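Local coordinates for GrpB family protein (Enterococcus faecalis, PDB 2NRK) that is of unknown function but belongs to the GrpB (UPF0157) family, which is grouped with the nucleotidyltransferase clan, at residues Gly85-Arg93 against Val103-Glu113. Numbering follows the deposited sequence.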
loop_
_atom_site.group_PDB
_atom_site.type_symbol
_atom_site.label_atom_id
_atom_site.label_comp_id
_atom_site.label_asym_id
_atom_site.label_seq_id
_atom_site.Cartn_x
_atom_site.Cartn_y
_atom_site.Cartn_z
ATOM N N GLY A 85 3.442 -1.700 -21.727
ATOM C CA GLY A 85 4.753 -1.466 -21.179
ATOM C C GLY A 85 4.865 -1.597 -19.659
ATOM O O GLY A 85 5.975 -1.518 -19.152
ATOM N N LEU A 86 3.756 -1.781 -18.931
ATOM C CA LEU A 86 3.835 -1.969 -17.478
ATOM C C LEU A 86 3.275 -3.316 -17.044
ATOM O O LEU A 86 2.112 -3.628 -17.275
ATOM C CB LEU A 86 3.149 -0.835 -16.701
ATOM C CG LEU A 86 3.603 0.619 -16.880
ATOM C CD1 LEU A 86 2.787 1.544 -15.977
ATOM C CD2 LEU A 86 5.104 0.794 -16.630
ATOM N N SER A 87 4.128 -4.115 -16.394
ATOM C CA SER A 87 3.776 -5.477 -15.993
ATOM C C SER A 87 2.546 -5.506 -15.095
ATOM O O SER A 87 2.467 -4.755 -14.110
ATOM C CB SER A 87 4.971 -6.160 -15.291
ATOM O OG SER A 87 4.719 -7.554 -15.172
ATOM N N GLY A 88 1.567 -6.334 -15.445
ATOM C CA GLY A 88 0.359 -6.441 -14.623
ATOM C C GLY A 88 -0.725 -5.409 -14.853
ATOM O O GLY A 88 -1.804 -5.541 -14.297
ATOM N N ARG A 89 -0.477 -4.407 -15.696
ATOM C CA ARG A 89 -1.498 -3.397 -15.970
ATOM C C ARG A 89 -2.404 -3.838 -17.117
ATOM O O ARG A 89 -1.970 -4.621 -17.991
ATOM C CB ARG A 89 -0.833 -2.056 -16.320
ATOM C CG ARG A 89 -1.855 -0.925 -16.568
ATOM C CD ARG A 89 -1.136 0.419 -16.747
ATOM N NE ARG A 89 -0.243 0.423 -17.931
ATOM C CZ ARG A 89 0.300 1.541 -18.425
ATOM N NH1 ARG A 89 0.042 2.720 -17.839
ATOM N NH2 ARG A 89 1.108 1.509 -19.483
ATOM N N ARG A 90 -3.656 -3.386 -17.091
ATOM C CA ARG A 90 -4.422 -3.223 -18.345
ATOM C C ARG A 90 -4.741 -1.759 -18.511
ATOM O O ARG A 90 -5.356 -1.160 -17.630
ATOM C CB ARG A 90 -5.687 -4.082 -18.372
ATOM C CG ARG A 90 -5.379 -5.583 -18.297
ATOM C CD ARG A 90 -4.553 -6.080 -19.513
ATOM N NE ARG A 90 -4.414 -7.540 -19.485
ATOM C CZ ARG A 90 -3.475 -8.201 -18.810
ATOM N NH1 ARG A 90 -2.541 -7.534 -18.131
ATOM N NH2 ARG A 90 -3.454 -9.560 -18.841
ATOM N N TYR A 91 -4.371 -1.197 -19.656
ATOM C CA TYR A 91 -4.475 0.227 -19.861
ATOM C C TYR A 91 -5.530 0.456 -20.954
ATOM O O TYR A 91 -5.525 -0.254 -21.972
ATOM C CB TYR A 91 -3.112 0.751 -20.320
ATOM C CG TYR A 91 -3.060 2.233 -20.631
ATOM C CD1 TYR A 91 -3.309 3.177 -19.638
ATOM C CD2 TYR A 91 -2.692 2.687 -21.904
ATOM C CE1 TYR A 91 -3.219 4.568 -19.918
ATOM C CE2 TYR A 91 -2.600 4.075 -22.190
ATOM C CZ TYR A 91 -2.888 4.986 -21.186
ATOM O OH TYR A 91 -2.803 6.341 -21.486
ATOM N N LEU A 92 -6.415 1.413 -20.720
ATOM C CA LEU A 92 -7.434 1.804 -21.707
ATOM C C LEU A 92 -7.297 3.289 -21.970
ATOM O O LEU A 92 -7.063 4.067 -21.055
ATOM C CB LEU A 92 -8.861 1.572 -21.183
ATOM C CG LEU A 92 -9.249 0.272 -20.463
ATOM C CD1 LEU A 92 -10.691 0.356 -19.987
ATOM C CD2 LEU A 92 -9.079 -0.872 -21.383
ATOM N N ARG A 93 -7.493 3.684 -23.218
ATOM C CA ARG A 93 -7.532 5.103 -23.548
ATOM C C ARG A 93 -8.651 5.379 -24.510
ATOM O O ARG A 93 -8.983 4.553 -25.387
ATOM C CB ARG A 93 -6.183 5.573 -24.139
ATOM C CG ARG A 93 -5.839 4.933 -25.447
ATOM C CD ARG A 93 -4.379 5.277 -25.843
ATOM N NE ARG A 93 -4.156 4.778 -27.179
ATOM C CZ ARG A 93 -2.957 4.675 -27.745
ATOM N NH1 ARG A 93 -1.881 5.050 -27.059
ATOM N NH2 ARG A 93 -2.862 4.185 -28.971
ATOM N N VAL A 103 -7.482 4.853 -18.387
ATOM C CA VAL A 103 -7.880 3.915 -17.329
ATOM C C VAL A 103 -6.732 2.984 -17.038
ATOM O O VAL A 103 -6.210 2.336 -17.950
ATOM C CB VAL A 103 -9.145 3.108 -17.772
ATOM C CG1 VAL A 103 -9.595 2.153 -16.658
ATOM C CG2 VAL A 103 -10.281 4.059 -18.152
ATOM N N HIS A 104 -6.335 2.914 -15.765
ATOM C CA HIS A 104 -5.139 2.165 -15.368
ATOM C C HIS A 104 -5.666 1.054 -14.467
ATOM O O HIS A 104 -6.113 1.339 -13.343
ATOM C CB HIS A 104 -4.201 3.055 -14.534
ATOM C CG HIS A 104 -3.864 4.368 -15.180
ATOM N ND1 HIS A 104 -2.681 4.585 -15.854
ATOM C CD2 HIS A 104 -4.573 5.516 -15.284
ATOM C CE1 HIS A 104 -2.664 5.825 -16.320
ATOM N NE2 HIS A 104 -3.801 6.411 -15.993
ATOM N N ILE A 105 -5.682 -0.174 -14.980
ATOM C CA ILE A 105 -6.276 -1.287 -14.241
ATOM C C ILE A 105 -5.137 -2.145 -13.681
ATOM O O ILE A 105 -4.223 -2.534 -14.406
ATOM C CB ILE A 105 -7.203 -2.143 -15.125
ATOM C CG1 ILE A 105 -8.253 -1.266 -15.832
ATOM C CG2 ILE A 105 -7.926 -3.187 -14.285
ATOM C CD1 ILE A 105 -9.103 -2.041 -16.904
ATOM N N TYR A 106 -5.199 -2.444 -12.377
ATOM C CA TYR A 106 -4.193 -3.320 -11.774
ATOM C C TYR A 106 -4.853 -4.369 -10.876
ATOM O O TYR A 106 -5.933 -4.147 -10.339
ATOM C CB TYR A 106 -3.241 -2.535 -10.882
ATOM C CG TYR A 106 -2.431 -1.450 -11.571
ATOM C CD1 TYR A 106 -1.214 -1.737 -12.188
ATOM C CD2 TYR A 106 -2.864 -0.130 -11.514
ATOM C CE1 TYR A 106 -0.443 -0.669 -12.770
ATOM C CE2 TYR A 106 -2.132 0.903 -12.090
ATOM C CZ TYR A 106 -0.946 0.633 -12.698
ATOM O OH TYR A 106 -0.240 1.736 -13.202
ATOM N N GLN A 107 -4.179 -5.499 -10.716
ATOM C CA GLN A 107 -4.620 -6.493 -9.747
ATOM C C GLN A 107 -4.343 -5.997 -8.317
ATOM O O GLN A 107 -3.378 -5.257 -8.082
ATOM C CB GLN A 107 -3.879 -7.806 -9.968
ATOM C CG GLN A 107 -4.574 -8.993 -9.338
ATOM C CD GLN A 107 -4.065 -10.289 -9.945
ATOM O OE1 GLN A 107 -4.593 -10.765 -10.950
ATOM N NE2 GLN A 107 -3.009 -10.831 -9.363
ATOM N N PHE A 108 -5.190 -6.409 -7.373
ATOM C CA PHE A 108 -5.109 -5.960 -5.986
ATOM C C PHE A 108 -3.714 -6.122 -5.305
ATOM O O PHE A 108 -3.424 -5.463 -4.296
ATOM C CB PHE A 108 -6.111 -6.752 -5.126
ATOM C CG PHE A 108 -5.679 -8.158 -4.886
ATOM C CD1 PHE A 108 -5.901 -9.129 -5.863
ATOM C CD2 PHE A 108 -5.018 -8.512 -3.707
ATOM C CE1 PHE A 108 -5.491 -10.438 -5.674
ATOM C CE2 PHE A 108 -4.587 -9.823 -3.499
ATOM C CZ PHE A 108 -4.820 -10.794 -4.480
ATOM N N ASP A 109 -2.901 -7.055 -5.814
ATOM C CA ASP A 109 -1.595 -7.319 -5.204
ATOM C C ASP A 109 -0.443 -6.557 -5.837
ATOM O O ASP A 109 0.707 -6.689 -5.399
ATOM C CB ASP A 109 -1.293 -8.812 -5.102
ATOM C CG ASP A 109 -1.433 -9.542 -6.414
ATOM O OD1 ASP A 109 -1.715 -8.923 -7.464
ATOM O OD2 ASP A 109 -1.282 -10.783 -6.362
ATOM N N ASN A 110 -0.764 -5.682 -6.793
ATOM C CA ASN A 110 0.251 -4.786 -7.327
ATOM C C ASN A 110 0.330 -3.535 -6.477
ATOM O O ASN A 110 -0.031 -2.431 -6.902
ATOM C CB ASN A 110 -0.065 -4.457 -8.782
ATOM C CG ASN A 110 1.152 -3.893 -9.515
ATOM O OD1 ASN A 110 2.048 -3.264 -8.902
ATOM N ND2 ASN A 110 1.172 -4.079 -10.828
ATOM N N THR A 111 0.781 -3.717 -5.240
ATOM C CA THR A 111 0.768 -2.607 -4.267
ATOM C C THR A 111 1.663 -1.451 -4.688
ATOM O O THR A 111 1.358 -0.298 -4.385
ATOM C CB THR A 111 1.136 -3.071 -2.872
ATOM O OG1 THR A 111 2.497 -3.552 -2.850
ATOM C CG2 THR A 111 0.173 -4.209 -2.432
ATOM N N GLN A 112 2.781 -1.740 -5.367
ATOM C CA GLN A 112 3.706 -0.661 -5.751
ATOM C C GLN A 112 3.026 0.348 -6.673
ATOM O O GLN A 112 3.144 1.558 -6.461
ATOM C CB GLN A 112 4.963 -1.224 -6.432
ATOM C CG GLN A 112 5.747 -2.228 -5.597
ATOM C CD GLN A 112 6.721 -1.580 -4.647
ATOM O OE1 GLN A 112 6.324 -0.911 -3.703
ATOM N NE2 GLN A 112 8.014 -1.794 -4.884
ATOM N N GLU A 113 2.318 -0.150 -7.693
ATOM C CA GLU A 113 1.681 0.763 -8.668
ATOM C C GLU A 113 0.471 1.407 -8.064
ATOM O O GLU A 113 0.228 2.600 -8.256
ATOM C CB GLU A 113 1.306 -0.011 -9.917
ATOM C CG GLU A 113 2.545 -0.202 -10.794
ATOM C CD GLU A 113 2.997 1.164 -11.348
ATOM O OE1 GLU A 113 2.238 1.780 -12.147
ATOM O OE2 GLU A 113 4.079 1.617 -10.975
HETATM O O HOH W 1 -1.430 -5.770 -11.545
HETATM O O HOH W 2 -0.349 3.310 -15.181
#
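R89 runs alongside Y106 and ends beside H104. CB lies 3.8 Å from Y106 CE1, and CG stands over one face of that ring. CD reaches the phenol end, 3.9 Å from Y106 OH. This course follows from a CG anti to the backbone N (chi1 -178°) and a bend at chi3, beyond which the guanidinium is tilted 28° from the Y106 ring plane. NE donates to the carbonyl O of E83, and NH2 makes a weak hydrogen bond to the carbonyl O of F84. Y91 CB lies near the rim of one face of the group, and in one of its two conformers L86 CD1 lies over the centre of the other. NH1 does not bond H104 directly; a water bridges them, 2.8 Å from R89 NH1, and also contacts H104 ND1 and Y106 OH. The remaining H104 nitrogen, NE2, is bonded to D55 on strand 54-60, while Y106 OH also reaches H117. The backbone evidence identifies an antiparallel beta hairpin, strands 89-94 and 101-107 of the mixed sheet: the short segments run at 163°, and R90 with I105 and L92 with V103 are hydrogen-bonded pairs. The bond from L92 N to V103 O lies in the carbonyl plane and is nearly straight. On the sheet face opposite R89, L92 packs alongside V103, CB to CB 3.8 Å, and its CD1 meets I105 CD1 at 4.2 Å. R90, on that same face, turns its end away to a salt bridge with D67. Where the strands part, a second water accepts hydrogen bonds from Q107 N and N110 ND2 and donates to G88 O at 2.8 Å, linking the type II turn L86-R89 to the N-cap residue of helix 111-126.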